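Local coordinates for protein succinate-semialdehyde dehydrogenase (NAD(P)(+)) (Marinobacter aquaeolei, PDB 3RH9) that probably oxidises succinate semialdehyde to succinate with NAD+ or NADP+, as a member of the aldehyde dehydrogenase family, at residues Q376-D379 and R380-C384; G447-P450 and E451-F454; F338-V341 and K342-L345. One frame throughout, in Å; residues are numbered along the deposited sequence.

Interaction 1. Residues Q376-D379 and R380-C384; sequences QGVD and REMCC
Asp379 and Met382 are the two ends of a type I beta turn. Its closing bond runs from Met382 N to Asp379 O, 3.0 Å long, with an N-H...O angle of 154°. Asp379 also uses its side chain: with CG between its own N and carbonyl carbon (chi1 66°), the carboxylate swings forward and OD1 meets Glu381 N at 3.1 Å. The bond is doubtful, since OD1 is crowded in the model; if real, it makes an Asx turn.

The apolar contacts lie on Val378. Met382, present as selenomethionine, runs back extended beyond CG, and its SE comes to 3.6 Å from Val378 CA and 4.0 Å from Val378 CG2. The other branch, Val378 CG1, is 4.3 Å from Cys384 SG. One buried valine thus touches both the helix N-cap residue and the first turn after it.

Val378 bonds through its backbone with Met396 and packs on Pro395 of strand 393-399. Cys383 N is held by Asp347 OD2 of helix 335-350. The arrangement is a strand-to-helix connection: a type I turn takes the chain from strand 373-376 into the N-cap of helix 383-386.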
ATOM      1  N   GLN A 376       3.170  -6.070  38.973  1.00 20.97           N
ATOM      2  CA  GLN A 376       4.438  -5.374  38.898  1.00 22.80           C
ATOM      3  C   GLN A 376       5.589  -6.371  38.838  1.00 22.31           C
ATOM      4  O   GLN A 376       5.472  -7.502  39.297  1.00 22.86           O
ATOM      5  CB  GLN A 376       4.597  -4.421  40.079  1.00 25.57           C
ATOM      6  CG  GLN A 376       5.574  -3.300  39.781  1.00 31.08           C
ATOM      7  CD  GLN A 376       5.448  -2.106  40.721  1.00 37.71           C
ATOM      8  OE1 GLN A 376       4.529  -2.029  41.553  1.00 39.55           O
ATOM      9  NE2 GLN A 376       6.379  -1.159  40.586  1.00 36.33           N
ATOM     10  N   GLY A 377       6.689  -5.956  38.236  1.00 21.14           N
ATOM     11  CA  GLY A 377       7.865  -6.798  38.137  1.00 22.95           C
ATOM     12  C   GLY A 377       7.955  -7.589  36.846  1.00 25.41           C
ATOM     13  O   GLY A 377       8.485  -8.702  36.833  1.00 27.28           O
ATOM     14  N   VAL A 378       7.443  -7.021  35.760  1.00 22.93           N
ATOM     15  CA  VAL A 378       7.349  -7.742  34.498  1.00 23.63           C
ATOM     16  C   VAL A 378       8.527  -7.476  33.567  1.00 24.45           C
ATOM     17  O   VAL A 378       8.912  -6.323  33.383  1.00 23.47           O
ATOM     18  CB  VAL A 378       6.073  -7.344  33.765  1.00 24.13           C
ATOM     19  CG1 VAL A 378       6.165  -7.732  32.293  1.00 24.11           C
ATOM     20  CG2 VAL A 378       4.880  -7.982  34.440  1.00 23.38           C
ATOM     21  N   ASP A 379       9.086  -8.533  32.971  1.00 22.99           N
ATOM     22  CA  ASP A 379      10.198  -8.375  32.025  1.00 22.66           C
ATOM     23  C   ASP A 379       9.946  -9.063  30.691  1.00 21.36           C
ATOM     24  O   ASP A 379       8.930  -9.718  30.515  1.00 23.41           O
ATOM     25  CB  ASP A 379      11.531  -8.846  32.628  1.00 25.05           C
ATOM     26  CG  ASP A 379      11.564 -10.347  32.908  1.00 26.18           C
ATOM     27  OD1 ASP A 379      12.160 -11.090  32.101  1.00 24.04           O
ATOM     28  OD2 ASP A 379      11.006 -10.784  33.940  1.00 28.73           O
ATOM     29  N   ARG A 380      10.878  -8.922  29.758  1.00 20.99           N
ATOM     30  CA  ARG A 380      10.701  -9.453  28.409  1.00 22.13           C
ATOM     31  C   ARG A 380      10.497 -10.964  28.350  1.00 22.66           C
ATOM     32  O   ARG A 380      10.122 -11.490  27.306  1.00 23.69           O
ATOM     33  CB  ARG A 380      11.865  -9.044  27.496  1.00 24.47           C
ATOM     34  CG  ARG A 380      13.241  -9.564  27.943  1.00 30.88           C
ATOM     35  CD  ARG A 380      14.282  -9.358  26.858  1.00 30.94           C
ATOM     36  NE  ARG A 380      13.900 -10.083  25.644  1.00 35.68           N
ATOM     37  CZ  ARG A 380      14.210  -9.703  24.404  1.00 37.88           C
ATOM     38  NH1 ARG A 380      14.914  -8.597  24.201  1.00 39.94           N
ATOM     39  NH2 ARG A 380      13.807 -10.420  23.358  1.00 38.48           N
ATOM     40  N   GLU A 381      10.726 -11.655  29.465  1.00 23.58           N
ATOM     41  CA  GLU A 381      10.608 -13.121  29.515  1.00 25.13           C
ATOM     42  C   GLU A 381       9.163 -13.558  29.659  1.00 23.52           C
ATOM     43  O   GLU A 381       8.849 -14.746  29.615  1.00 21.71           O
ATOM     44  CB  GLU A 381      11.393 -13.722  30.700  1.00 26.55           C
ATOM     45  CG  GLU A 381      12.907 -13.425  30.752  1.00 30.23           C
ATOM     46  CD  GLU A 381      13.628 -13.622  29.419  1.00 35.47           C
ATOM     47  OE1 GLU A 381      13.231 -14.527  28.637  1.00 39.03           O
ATOM     48  OE2 GLU A 381      14.599 -12.865  29.156  1.00 35.41           O
HETATM   49  N   MSE A 382       8.279 -12.594  29.852  1.00 21.87           N
HETATM   50  CA  MSE A 382       6.913 -12.934  30.181  1.00 21.46           C
HETATM   51  C   MSE A 382       5.969 -12.810  29.005  1.00 20.74           C
HETATM   52  O   MSE A 382       6.059 -11.869  28.208  1.00 20.17           O
HETATM   53  CB  MSE A 382       6.466 -12.078  31.344  1.00 21.75           C
HETATM   54  CG  MSE A 382       7.574 -11.970  32.348  1.00 24.68           C
HETATM   55 SE   MSE A 382       6.967 -11.322  34.048  1.00 49.57          SE
HETATM   56  CE  MSE A 382       8.620 -11.648  35.055  1.00 26.07           C
ATOM     57  N   CYS A 383       5.067 -13.779  28.915  1.00 18.31           N
ATOM     58  CA  CYS A 383       4.111 -13.869  27.824  1.00 18.95           C
ATOM     59  C   CYS A 383       3.402 -12.569  27.517  1.00 19.26           C
ATOM     60  O   CYS A 383       3.278 -12.182  26.349  1.00 18.74           O
ATOM     61  CB  CYS A 383       3.066 -14.916  28.154  1.00 17.26           C
ATOM     62  SG  CYS A 383       3.788 -16.505  28.159  1.00 22.95           S
ATOM     63  N   CYS A 384       2.905 -11.918  28.564  1.00 17.88           N
ATOM     64  CA  CYS A 384       2.084 -10.734  28.393  1.00 17.39           C
ATOM     65  C   CYS A 384       2.933  -9.610  27.821  1.00 17.68           C
ATOM     66  O   CYS A 384       2.413  -8.628  27.305  1.00 17.62           O
ATOM     67  CB  CYS A 384       1.431 -10.329  29.717  1.00 16.82           C
ATOM     68  SG  CYS A 384       2.582  -9.782  31.010  1.00 19.75           S
TER

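Interaction 2. Residues G447-P450 and E451-F454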
ATOM      1  N   GLY A 447      -6.973   7.305  21.759  1.00 16.82           N
ATOM      2  CA  GLY A 447      -6.754   6.518  20.566  1.00 16.20           C
ATOM      3  C   GLY A 447      -6.919   7.339  19.316  1.00 16.82           C
ATOM      4  O   GLY A 447      -6.884   8.556  19.364  1.00 17.99           O
ATOM      5  N   PRO A 448      -7.120   6.670  18.182  1.00 17.80           N
ATOM      6  CA  PRO A 448      -7.214   7.320  16.866  1.00 17.13           C
ATOM      7  C   PRO A 448      -8.439   8.238  16.731  1.00 17.76           C
ATOM      8  O   PRO A 448      -9.433   8.072  17.441  1.00 18.98           O
ATOM      9  CB  PRO A 448      -7.345   6.138  15.897  1.00 16.54           C
ATOM     10  CG  PRO A 448      -6.948   4.932  16.671  1.00 16.72           C
ATOM     11  CD  PRO A 448      -7.276   5.210  18.097  1.00 16.63           C
ATOM     12  N   THR A 449      -8.370   9.186  15.803  1.00 17.82           N
ATOM     13  CA  THR A 449      -9.472  10.116  15.576  1.00 17.24           C
ATOM     14  C   THR A 449      -9.735  10.311  14.076  1.00 16.46           C
ATOM     15  O   THR A 449      -8.814  10.195  13.267  1.00 16.38           O
ATOM     16  CB  THR A 449      -9.181  11.462  16.244  1.00 16.57           C
ATOM     17  OG1 THR A 449     -10.415  12.128  16.518  1.00 18.39           O
ATOM     18  CG2 THR A 449      -8.314  12.326  15.346  1.00 16.40           C
ATOM     19  N   PRO A 450     -10.995  10.599  13.692  1.00 16.95           N
ATOM     20  CA  PRO A 450     -11.321  10.686  12.263  1.00 15.91           C
ATOM     21  C   PRO A 450     -10.482  11.722  11.533  1.00 15.26           C
ATOM     22  O   PRO A 450     -10.214  11.563  10.352  1.00 15.02           O
ATOM     23  CB  PRO A 450     -12.797  11.101  12.265  1.00 16.05           C
ATOM     24  CG  PRO A 450     -13.308  10.667  13.582  1.00 15.21           C
ATOM     25  CD  PRO A 450     -12.173  10.889  14.527  1.00 16.77           C
ATOM     26  N   GLU A 451     -10.057  12.755  12.254  1.00 16.34           N
ATOM     27  CA  GLU A 451      -9.301  13.868  11.700  1.00 14.56           C
ATOM     28  C   GLU A 451      -7.822  13.571  11.406  1.00 15.62           C
ATOM     29  O   GLU A 451      -7.122  14.424  10.860  1.00 15.31           O
ATOM     30  CB  GLU A 451      -9.375  15.046  12.662  1.00 16.22           C
ATOM     31  CG  GLU A 451     -10.778  15.546  12.989  1.00 18.20           C
ATOM     32  CD  GLU A 451     -11.379  14.909  14.243  1.00 18.66           C
ATOM     33  OE1 GLU A 451     -10.938  13.810  14.632  1.00 18.04           O
ATOM     34  OE2 GLU A 451     -12.303  15.509  14.839  1.00 19.77           O
ATOM     35  N   ALA A 452      -7.329  12.388  11.774  1.00 15.44           N
ATOM     36  CA  ALA A 452      -5.895  12.094  11.600  1.00 14.94           C
ATOM     37  C   ALA A 452      -5.574  10.641  11.208  1.00 13.92           C
ATOM     38  O   ALA A 452      -6.298   9.724  11.557  1.00 14.39           O
ATOM     39  CB  ALA A 452      -5.097  12.523  12.839  1.00 13.02           C
ATOM     40  N   PRO A 453      -4.487  10.436  10.455  1.00 14.28           N
ATOM     41  CA  PRO A 453      -4.201   9.086   9.950  1.00 13.82           C
ATOM     42  C   PRO A 453      -3.843   8.109  11.061  1.00 13.37           C
ATOM     43  O   PRO A 453      -3.173   8.488  12.020  1.00 13.64           O
ATOM     44  CB  PRO A 453      -2.998   9.306   9.016  1.00 14.58           C
ATOM     45  CG  PRO A 453      -2.384  10.641   9.473  1.00 14.30           C
ATOM     46  CD  PRO A 453      -3.587  11.452   9.872  1.00 14.43           C
ATOM     47  N   PHE A 454      -4.290   6.866  10.932  1.00 13.08           N
ATOM     48  CA  PHE A 454      -3.986   5.831  11.916  1.00 13.72           C
ATOM     49  C   PHE A 454      -3.727   4.493  11.230  1.00 13.61           C
ATOM     50  O   PHE A 454      -4.449   4.099  10.320  1.00 14.10           O
ATOM     51  CB  PHE A 454      -5.112   5.695  12.942  1.00 14.16           C
ATOM     52  CG  PHE A 454      -4.902   4.574  13.930  1.00 14.21           C
ATOM     53  CD1 PHE A 454      -4.042   4.731  15.006  1.00 14.30           C
ATOM     54  CD2 PHE A 454      -5.567   3.372  13.789  1.00 14.55           C
ATOM     55  CE1 PHE A 454      -3.844   3.709  15.911  1.00 13.00           C
ATOM     56  CE2 PHE A 454      -5.374   2.339  14.698  1.00 14.62           C
ATOM     57  CZ  PHE A 454      -4.511   2.508  15.750  1.00 14.01           C
TER
HETATM   58  O   HOH W   1      -5.944   9.529  14.456  1.00 14.09           O
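Thr449 and Ala452 close a type I beta turn through a bond from Ala452 N to Thr449 O, 3.0 Å long and nearly straight at 167°; the chain enters along 448-450 and leaves along 451-454, directions 137° apart. Water 1 spans the gap between the arms. It accepts from Thr449 N at 2.8 Å and donates to Ala452 O at 2.9 Å, so two backbone groups that do not bond each other directly are joined.

The polar side-chain contact joins Thr449 and Glu451. Thr449 OG1 donates to Glu451 OE1 at 2.6 Å, approaching almost in line with its C-O bond. The glutamate chain bends at chi2 to bring the carboxylate back to the threonine. The Pro450 ring lies alongside the glutamate chain, with CD facing OE1. Thr449 CG2 turns to the methyl group of Ala452, 4.1 Å from its CB.

The apolar contact is at the far end of the arms. Phe454 has CG anti to its N (chi1 176°), which turns the ring back to Pro448. Pro448 CG sits over the centre of one ring face in a CH-pi contact, and Pro448 CB reaches the CG side of the same ring.

The nearest side-chain atoms of Phe454 and Glu256, the predicted active-site residue, are about 3 Å apart. Pro453 O bonds Thr479 OG1 of the second subunit, and Thr449 packs on Pro136 of that subunit. Within the chain, Pro450 packs on Phe116 and Tyr119 of helix 103-123, and Tyr112 OH of the same helix bonds Pro448 O. The turn thus lies against this helix, in the loop between strands 439-442 and 461-462.

Interaction 3. Residues F338-V341 and K342-L345; sequences FDKV and KRHL
Phe338 O accepts from Lys342 N at 2.9 Å, the first of four successive i to i+4 bonds that make this piece of helix 335-350. The Phe338 ring comes only loosely to Lys342, CE1 to CD at 4.4 Å, and obliquely. The ring also meets that of Phe370.

Asp339 O takes Arg343 N at 2.8 Å. The Asp339 carboxylate is salt-bridged to Lys335, one turn back, and Lys342 NZ stays beyond contact.

Lys340 touches both Arg343 and His344 with its side chain. Its O accepts from His344 N at 3.0 Å. With CG anti to the backbone N (chi1 -174°) and the rest extended, the chain lies along His344 in the same sense. CG lies over one face of the imidazole, off-centre toward NE2, and CE is 3.8 Å from His344 NE2. The same CG is 3.9 Å from Arg343 NH2. The Arg343 CZ lies in plane at the edge of the imidazole.

Val341 O closes the series with Leu345 N at 3.1 Å. The Val341 side chain packs on Leu332 and Phe370.

His344 ND1 bonds Thr389 OG1, and NE2 bonds Glu387 OE1, which also pairs with Arg343 NH2. Arg343 and His344 both bond this carboxylate, and Lys340 NZ makes a long, weak ion pair with it. A leucine in place of His344 would probably leave Thr389 OG1 without this mate and Glu387 OE1 with one partner fewer. The acid would probably offset the charges of Arg343 and Lys340, and may favour a proton on His344.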
ATOM      1  N   PHE A 338     -10.714 -15.061  27.360  1.00 15.35           N
ATOM      2  CA  PHE A 338     -10.612 -15.200  28.801  1.00 14.41           C
ATOM      3  C   PHE A 338      -9.419 -16.083  29.205  1.00 14.75           C
ATOM      4  O   PHE A 338      -8.614 -15.709  30.045  1.00 14.18           O
ATOM      5  CB  PHE A 338     -11.922 -15.759  29.365  1.00 14.40           C
ATOM      6  CG  PHE A 338     -11.964 -15.786  30.852  1.00 15.60           C
ATOM      7  CD1 PHE A 338     -11.766 -16.966  31.542  1.00 16.48           C
ATOM      8  CD2 PHE A 338     -12.174 -14.626  31.573  1.00 16.87           C
ATOM      9  CE1 PHE A 338     -11.789 -16.988  32.931  1.00 17.39           C
ATOM     10  CE2 PHE A 338     -12.196 -14.645  32.954  1.00 16.89           C
ATOM     11  CZ  PHE A 338     -12.002 -15.828  33.630  1.00 16.98           C
ATOM     12  N   ASP A 339      -9.292 -17.256  28.601  1.00 15.04           N
ATOM     13  CA  ASP A 339      -8.204 -18.146  28.973  1.00 14.83           C
ATOM     14  C   ASP A 339      -6.837 -17.500  28.738  1.00 14.79           C
ATOM     15  O   ASP A 339      -5.914 -17.699  29.517  1.00 15.17           O
ATOM     16  CB  ASP A 339      -8.328 -19.497  28.258  1.00 14.02           C
ATOM     17  CG  ASP A 339      -9.505 -20.310  28.771  1.00 15.60           C
ATOM     18  OD1 ASP A 339     -10.108 -19.897  29.776  1.00 15.83           O
ATOM     19  OD2 ASP A 339      -9.846 -21.353  28.175  1.00 17.07           O
ATOM     20  N   LYS A 340      -6.711 -16.721  27.670  1.00 15.08           N
ATOM     21  CA  LYS A 340      -5.457 -16.039  27.387  1.00 14.41           C
ATOM     22  C   LYS A 340      -5.130 -15.006  28.465  1.00 14.63           C
ATOM     23  O   LYS A 340      -4.007 -14.968  28.984  1.00 14.20           O
ATOM     24  CB  LYS A 340      -5.496 -15.378  26.009  1.00 15.32           C
ATOM     25  CG  LYS A 340      -4.162 -14.764  25.581  1.00 16.05           C
ATOM     26  CD  LYS A 340      -4.175 -14.288  24.141  1.00 16.21           C
ATOM     27  CE  LYS A 340      -2.758 -14.000  23.678  1.00 18.18           C
ATOM     28  NZ  LYS A 340      -2.680 -13.838  22.203  1.00 18.94           N
ATOM     29  N   VAL A 341      -6.101 -14.167  28.812  1.00 14.21           N
ATOM     30  CA  VAL A 341      -5.852 -13.198  29.867  1.00 14.50           C
ATOM     31  C   VAL A 341      -5.448 -13.946  31.134  1.00 14.60           C
ATOM     32  O   VAL A 341      -4.528 -13.526  31.845  1.00 14.95           O
ATOM     33  CB  VAL A 341      -7.035 -12.250  30.137  1.00 13.47           C
ATOM     34  CG1 VAL A 341      -6.622 -11.185  31.127  1.00 13.57           C
ATOM     35  CG2 VAL A 341      -7.481 -11.597  28.860  1.00 14.25           C
ATOM     36  N   LYS A 342      -6.107 -15.073  31.396  1.00 14.13           N
ATOM     37  CA  LYS A 342      -5.787 -15.859  32.576  1.00 14.21           C
ATOM     38  C   LYS A 342      -4.350 -16.348  32.521  1.00 14.26           C
ATOM     39  O   LYS A 342      -3.587 -16.159  33.465  1.00 13.99           O
ATOM     40  CB  LYS A 342      -6.734 -17.044  32.729  1.00 15.80           C
ATOM     41  CG  LYS A 342      -6.616 -17.713  34.094  1.00 17.38           C
ATOM     42  CD  LYS A 342      -7.886 -18.435  34.488  1.00 18.51           C
ATOM     43  CE  LYS A 342      -7.997 -19.784  33.817  1.00 17.78           C
ATOM     44  NZ  LYS A 342      -8.894 -20.667  34.623  1.00 21.15           N
ATOM     45  N   ARG A 343      -3.992 -16.951  31.394  1.00 13.75           N
ATOM     46  CA  ARG A 343      -2.679 -17.544  31.195  1.00 13.85           C
ATOM     47  C   ARG A 343      -1.512 -16.546  31.313  1.00 14.97           C
ATOM     48  O   ARG A 343      -0.442 -16.897  31.814  1.00 14.89           O
ATOM     49  CB  ARG A 343      -2.641 -18.283  29.854  1.00 13.64           C
ATOM     50  CG  ARG A 343      -1.266 -18.715  29.471  1.00 14.85           C
ATOM     51  CD  ARG A 343      -1.238 -19.517  28.203  1.00 15.45           C
ATOM     52  NE  ARG A 343      -1.558 -18.753  26.999  1.00 16.65           N
ATOM     53  CZ  ARG A 343      -0.745 -17.876  26.411  1.00 18.13           C
ATOM     54  NH1 ARG A 343       0.440 -17.595  26.931  1.00 17.19           N
ATOM     55  NH2 ARG A 343      -1.133 -17.258  25.299  1.00 18.85           N
ATOM     56  N   HIS A 344      -1.727 -15.312  30.851  1.00 15.46           N
ATOM     57  CA  HIS A 344      -0.750 -14.232  30.999  1.00 14.72           C
ATOM     58  C   HIS A 344      -0.667 -13.790  32.429  1.00 14.76           C
ATOM     59  O   HIS A 344       0.378 -13.332  32.878  1.00 15.78           O
ATOM     60  CB  HIS A 344      -1.123 -13.010  30.162  1.00 15.48           C
ATOM     61  CG  HIS A 344      -0.856 -13.175  28.701  1.00 17.44           C
ATOM     62  ND1 HIS A 344      -0.766 -12.107  27.837  1.00 17.91           N
ATOM     63  CD2 HIS A 344      -0.652 -14.285  27.953  1.00 17.48           C
ATOM     64  CE1 HIS A 344      -0.527 -12.552  26.617  1.00 18.08           C
ATOM     65  NE2 HIS A 344      -0.452 -13.868  26.660  1.00 18.11           N
ATOM     66  N   LEU A 345      -1.770 -13.882  33.152  1.00 14.43           N
ATOM     67  CA  LEU A 345      -1.695 -13.552  34.566  1.00 15.74           C
ATOM     68  C   LEU A 345      -0.871 -14.626  35.304  1.00 15.42           C
ATOM     69  O   LEU A 345       0.113 -14.334  35.967  1.00 15.94           O
ATOM     70  CB  LEU A 345      -3.087 -13.407  35.158  1.00 15.89           C
ATOM     71  CG  LEU A 345      -3.082 -12.830  36.569  1.00 16.39           C
ATOM     72  CD1 LEU A 345      -2.336 -11.513  36.609  1.00 14.78           C
ATOM     73  CD2 LEU A 345      -4.503 -12.676  37.069  1.00 16.20           C
TER

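In the fold
Interactions 1 and 3 belong together. Helix 335-350 lies against helix 383-386, and Cys383 and Cys384 of interaction 1 pack on Arg343 and His344 of interaction 3. Both are partly buried, with apolar residues inward and charged ones outward, and no second subunit touches them. Interaction 3 is regular helix, where charge is collected around Glu387. Interaction 1 is a turn and N-cap, held by one backbone turn bond and apolar packing of a selenomethionine on a valine. Interaction 2 stands apart, its nearest atoms about 17 Å from interaction 1 and 18 Å from interaction 3. It is buried, relies on prolines, a ring and a water, and faces both the predicted active site and the other subunit.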